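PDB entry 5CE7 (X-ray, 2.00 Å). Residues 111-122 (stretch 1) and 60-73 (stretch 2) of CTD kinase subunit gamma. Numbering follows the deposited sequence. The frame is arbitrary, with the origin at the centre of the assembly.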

# COMPACT_ATOMS: atom_id res chain seq x y z
N LYS A 111 0.30 11.20 -5.08
CA LYS A 111 0.94 11.63 -3.83
C LYS A 111 1.75 10.48 -3.24
O LYS A 111 2.89 10.66 -2.81
CB LYS A 111 -0.10 12.14 -2.83
CG LYS A 111 0.48 12.59 -1.49
CD LYS A 111 -0.28 11.96 -0.33
CE LYS A 111 -1.77 12.33 -0.36
NZ LYS A 111 -2.05 13.65 0.28
N VAL A 112 1.15 9.29 -3.21
CA VAL A 112 1.83 8.12 -2.68
C VAL A 112 3.05 7.73 -3.53
O VAL A 112 4.11 7.37 -2.99
CB VAL A 112 0.88 6.91 -2.59
CG1 VAL A 112 1.65 5.66 -2.15
CG2 VAL A 112 -0.27 7.22 -1.64
N LEU A 113 2.90 7.79 -4.85
CA LEU A 113 3.99 7.40 -5.73
C LEU A 113 5.19 8.32 -5.53
O LEU A 113 6.33 7.85 -5.52
CB LEU A 113 3.55 7.40 -7.20
CG LEU A 113 2.59 6.29 -7.61
CD1 LEU A 113 2.18 6.47 -9.07
CD2 LEU A 113 3.22 4.90 -7.38
N GLN A 114 4.93 9.61 -5.37
CA GLN A 114 5.99 10.59 -5.15
C GLN A 114 6.70 10.32 -3.83
O GLN A 114 7.92 10.35 -3.74
CB GLN A 114 5.42 12.01 -5.17
CG GLN A 114 6.39 13.09 -4.70
CD GLN A 114 5.77 14.49 -4.74
OE1 GLN A 114 5.24 14.98 -3.75
NE2 GLN A 114 5.83 15.13 -5.91
N SER A 115 5.91 10.03 -2.80
CA SER A 115 6.44 9.68 -1.49
C SER A 115 7.34 8.44 -1.55
O SER A 115 8.46 8.45 -1.05
CB SER A 115 5.28 9.45 -0.52
OG SER A 115 5.76 9.07 0.75
N LEU A 116 6.84 7.37 -2.16
CA LEU A 116 7.62 6.15 -2.32
C LEU A 116 8.90 6.39 -3.14
O LEU A 116 9.96 5.85 -2.83
CB LEU A 116 6.76 5.04 -2.95
CG LEU A 116 5.59 4.56 -2.07
CD1 LEU A 116 4.76 3.50 -2.79
CD2 LEU A 116 6.10 4.02 -0.75
N HIS A 117 8.78 7.20 -4.19
CA HIS A 117 9.94 7.55 -5.01
C HIS A 117 11.00 8.36 -4.25
O HIS A 117 12.19 8.07 -4.35
CB HIS A 117 9.49 8.33 -6.26
CG HIS A 117 10.60 8.61 -7.22
ND1 HIS A 117 10.90 9.88 -7.66
CD2 HIS A 117 11.51 7.79 -7.80
CE1 HIS A 117 11.94 9.83 -8.48
NE2 HIS A 117 12.32 8.57 -8.58
N GLU A 118 10.57 9.36 -3.50
CA GLU A 118 11.49 10.19 -2.71
C GLU A 118 12.20 9.36 -1.65
O GLU A 118 13.36 9.63 -1.29
CB GLU A 118 10.73 11.33 -2.03
CG GLU A 118 10.20 12.36 -3.00
CD GLU A 118 9.28 13.37 -2.33
OE1 GLU A 118 8.73 13.05 -1.25
OE2 GLU A 118 9.11 14.47 -2.88
N LYS A 119 11.52 8.35 -1.13
CA LYS A 119 12.11 7.52 -0.10
C LYS A 119 12.78 6.27 -0.69
O LYS A 119 13.12 5.34 0.04
CB LYS A 119 11.06 7.21 0.98
CG LYS A 119 10.40 8.50 1.47
CD LYS A 119 9.72 8.35 2.82
CE LYS A 119 8.21 8.39 2.67
NZ LYS A 119 7.70 7.12 2.06
N LYS A 120 12.97 6.28 -2.01
CA LYS A 120 13.77 5.26 -2.69
C LYS A 120 13.23 3.84 -2.52
O LYS A 120 13.96 2.85 -2.66
CB LYS A 120 15.23 5.34 -2.23
CG LYS A 120 15.80 6.76 -2.37
CD LYS A 120 17.23 6.86 -1.87
CE LYS A 120 18.02 7.84 -2.72
NZ LYS A 120 18.21 7.34 -4.11
N VAL A 121 11.93 3.74 -2.24
CA VAL A 121 11.26 2.45 -2.21
C VAL A 121 11.07 1.96 -3.65
O VAL A 121 11.16 0.75 -3.93
CB VAL A 121 9.89 2.54 -1.51
CG1 VAL A 121 9.20 1.18 -1.49
CG2 VAL A 121 10.06 3.08 -0.09
N ILE A 122 10.81 2.90 -4.56
CA ILE A 122 10.74 2.59 -5.99
C ILE A 122 11.76 3.44 -6.76
O ILE A 122 12.03 4.58 -6.39
CB ILE A 122 9.32 2.82 -6.57
CG1 ILE A 122 8.90 4.29 -6.49
CG2 ILE A 122 8.29 1.94 -5.85
CD1 ILE A 122 7.46 4.54 -6.98
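Stretch 2 (60-73) IMYFVDTLCEMCLK

A carboxylate buried where two stretches meet can be held by donors from the neighbouring stretch, and the pairing of residues 60-73 with residues 111-122 in CTD kinase subunit gamma illustrates the principle. The carboxylate belongs to D65, which is buried and points toward the other stretch. Its OD1 accepts a hydrogen bond from S115 OG at 2.8 Å and a second from K119 NZ at 3.2 Å, the latter also a salt bridge. One oxygen thus gathers a hydroxyl and an ammonium group placed four residues apart, one helical turn, on the same side of stretch 1. K119 NZ also makes a weak hydrogen bond to S115 O, at 3.5 Å, which ties the lysine back to the last turn of the helix before it.

One turn further along stretch 2, E69 adds a second negative charge. Its CA-to-CB bond points sideways, but the end of the side chain comes nearer, and a long salt bridge joins K119 NZ to E69 OE2 at 3.6 Å. The aliphatic part of the lysine lies closer still, with K119 CE 3.1 Å from E69 OE2. One lysine therefore serves two acids that follow each other at i and i+4.

The backbones that carry these side chains lie side by side. Stretch 2 is helical from 60 to 73, continuing a helix that begins earlier in the chain, and its i to i+4 hydrogen bonds run from V64 N to I60 O through K73 N to E69 O. In stretch 1 the helix covers 111-118 and likewise begins earlier. The two axes run nearly parallel, with 14° between their N-to-C directions and a closest approach of 9.9 Å. Side chains at successive turns can consequently meet partners at successive turns: the nearest CA atoms are those of V112 and D65, 6.2 Å apart, and further along K119 CA lies 7.9 Å from E69 CA.

Around the polar centre the packing is apolar. Towards the start of both stretches, V112 rests its CG2 against two residues, 3.8 Å from CG of M61, a selenomethionine, and 3.9 Å from CD1 of Y62, where it meets the edge of the ring. V112 CG1 lies 4.0 Å from D65 CB, so the aspartate contributes its methylene to the apolar contact as well as its carboxylate to the polar one. L116 sets out sideways and then comes nearer, bringing CD2 to 3.9 Å from C68 SG.

K119 is the first residue to leave helical phi/psi, and K120 follows with a positive phi of 60°, its side chain leading away from stretch 2. The chain then brings V121 back toward its neighbour, with V121 CG1 4.1 Å from C68 SG and V121 CG2 4.4 Å from L72 CD1. That same L72 CD1 lies 3.8 Å from K119 CB, so the lysine completes the packing beyond the helix end while its ammonium group serves the acids.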

# COMPACT_ATOMS: atom_id res chain seq x y z
N ILE A 60 -5.93 1.92 1.81
CA ILE A 60 -4.87 0.91 1.85
C ILE A 60 -3.60 1.38 1.16
O ILE A 60 -2.50 1.08 1.61
CB ILE A 60 -5.35 -0.44 1.27
CG1 ILE A 60 -6.37 -1.08 2.22
CG2 ILE A 60 -4.15 -1.37 1.08
CD1 ILE A 60 -7.17 -2.22 1.61
N MSE A 61 -3.74 2.13 0.07
CA MSE A 61 -2.60 2.78 -0.58
C MSE A 61 -1.88 3.75 0.38
O MSE A 61 -0.65 3.77 0.45
CB MSE A 61 -3.07 3.52 -1.83
CG MSE A 61 -1.98 4.07 -2.78
SE MSE A 61 -0.87 2.62 -3.55
CE MSE A 61 -1.06 3.08 -5.44
N TYR A 62 -2.65 4.54 1.12
CA TYR A 62 -2.04 5.42 2.12
C TYR A 62 -1.33 4.58 3.17
O TYR A 62 -0.19 4.89 3.55
CB TYR A 62 -3.09 6.27 2.82
CG TYR A 62 -3.86 7.23 1.96
CD1 TYR A 62 -3.30 7.80 0.82
CD2 TYR A 62 -5.16 7.59 2.30
CE1 TYR A 62 -4.03 8.70 0.04
CE2 TYR A 62 -5.89 8.47 1.53
CZ TYR A 62 -5.32 9.03 0.41
OH TYR A 62 -6.08 9.90 -0.33
N PHE A 63 -2.00 3.55 3.66
CA PHE A 63 -1.40 2.64 4.65
C PHE A 63 -0.06 2.05 4.18
O PHE A 63 0.90 1.92 4.96
CB PHE A 63 -2.35 1.48 5.00
CG PHE A 63 -1.65 0.36 5.73
CD1 PHE A 63 -1.18 0.54 7.02
CD2 PHE A 63 -1.44 -0.86 5.11
CE1 PHE A 63 -0.52 -0.48 7.69
CE2 PHE A 63 -0.78 -1.89 5.77
CZ PHE A 63 -0.32 -1.69 7.07
N VAL A 64 -0.02 1.67 2.91
CA VAL A 64 1.20 1.13 2.30
C VAL A 64 2.33 2.16 2.36
O VAL A 64 3.48 1.83 2.58
CB VAL A 64 0.94 0.71 0.82
CG1 VAL A 64 2.23 0.71 0.02
CG2 VAL A 64 0.23 -0.63 0.77
N ASP A 65 1.98 3.42 2.16
CA ASP A 65 2.95 4.51 2.26
C ASP A 65 3.45 4.62 3.71
O ASP A 65 4.65 4.66 3.96
CB ASP A 65 2.30 5.81 1.79
CG ASP A 65 3.29 6.94 1.55
OD1 ASP A 65 4.51 6.73 1.59
OD2 ASP A 65 2.83 8.06 1.27
N THR A 66 2.52 4.66 4.64
CA THR A 66 2.83 4.70 6.08
C THR A 66 3.67 3.48 6.54
O THR A 66 4.65 3.62 7.29
CB THR A 66 1.52 4.80 6.90
OG1 THR A 66 0.86 6.04 6.57
CG2 THR A 66 1.80 4.76 8.43
N LEU A 67 3.30 2.30 6.05
CA LEU A 67 4.04 1.08 6.34
C LEU A 67 5.49 1.19 5.85
O LEU A 67 6.43 0.88 6.59
CB LEU A 67 3.36 -0.13 5.68
CG LEU A 67 4.04 -1.49 5.86
CD1 LEU A 67 4.17 -1.83 7.35
CD2 LEU A 67 3.22 -2.56 5.18
N CYS A 68 5.67 1.60 4.60
CA CYS A 68 7.02 1.80 4.09
C CYS A 68 7.82 2.82 4.92
O CYS A 68 8.97 2.57 5.26
CB CYS A 68 7.00 2.20 2.60
SG CYS A 68 6.45 0.87 1.48
N GLU A 69 7.22 3.97 5.23
CA GLU A 69 7.91 4.98 6.04
C GLU A 69 8.35 4.40 7.38
O GLU A 69 9.47 4.60 7.83
CB GLU A 69 7.02 6.20 6.28
CG GLU A 69 6.69 6.96 5.00
CD GLU A 69 5.73 8.12 5.23
OE1 GLU A 69 4.95 8.09 6.20
OE2 GLU A 69 5.76 9.08 4.42
N MSE A 70 7.45 3.67 8.03
CA MSE A 70 7.77 3.09 9.31
C MSE A 70 8.80 1.97 9.21
O MSE A 70 9.65 1.83 10.07
CB MSE A 70 6.50 2.66 10.03
CG MSE A 70 5.66 3.86 10.43
SE MSE A 70 4.15 3.34 11.53
CE MSE A 70 5.04 1.82 12.47
N CYS A 71 8.74 1.19 8.13
CA CYS A 71 9.78 0.20 7.88
C CYS A 71 11.15 0.88 7.82
O CYS A 71 12.11 0.42 8.44
CB CYS A 71 9.52 -0.58 6.58
SG CYS A 71 8.23 -1.84 6.72
N LEU A 72 11.24 2.00 7.09
CA LEU A 72 12.50 2.71 6.96
C LEU A 72 12.95 3.29 8.30
O LEU A 72 14.15 3.32 8.62
CB LEU A 72 12.40 3.82 5.90
CG LEU A 72 12.12 3.39 4.46
CD1 LEU A 72 11.84 4.63 3.62
CD2 LEU A 72 13.32 2.62 3.90
N LYS A 73 12.01 3.77 9.10
CA LYS A 73 12.35 4.29 10.41
C LYS A 73 12.85 3.19 11.35
O LYS A 73 13.56 3.46 12.34
CB LYS A 73 11.17 5.06 11.02
CG LYS A 73 10.96 6.44 10.39
CD LYS A 73 9.59 7.03 10.73
CE LYS A 73 9.09 6.61 12.09
NZ LYS A 73 9.58 7.50 13.18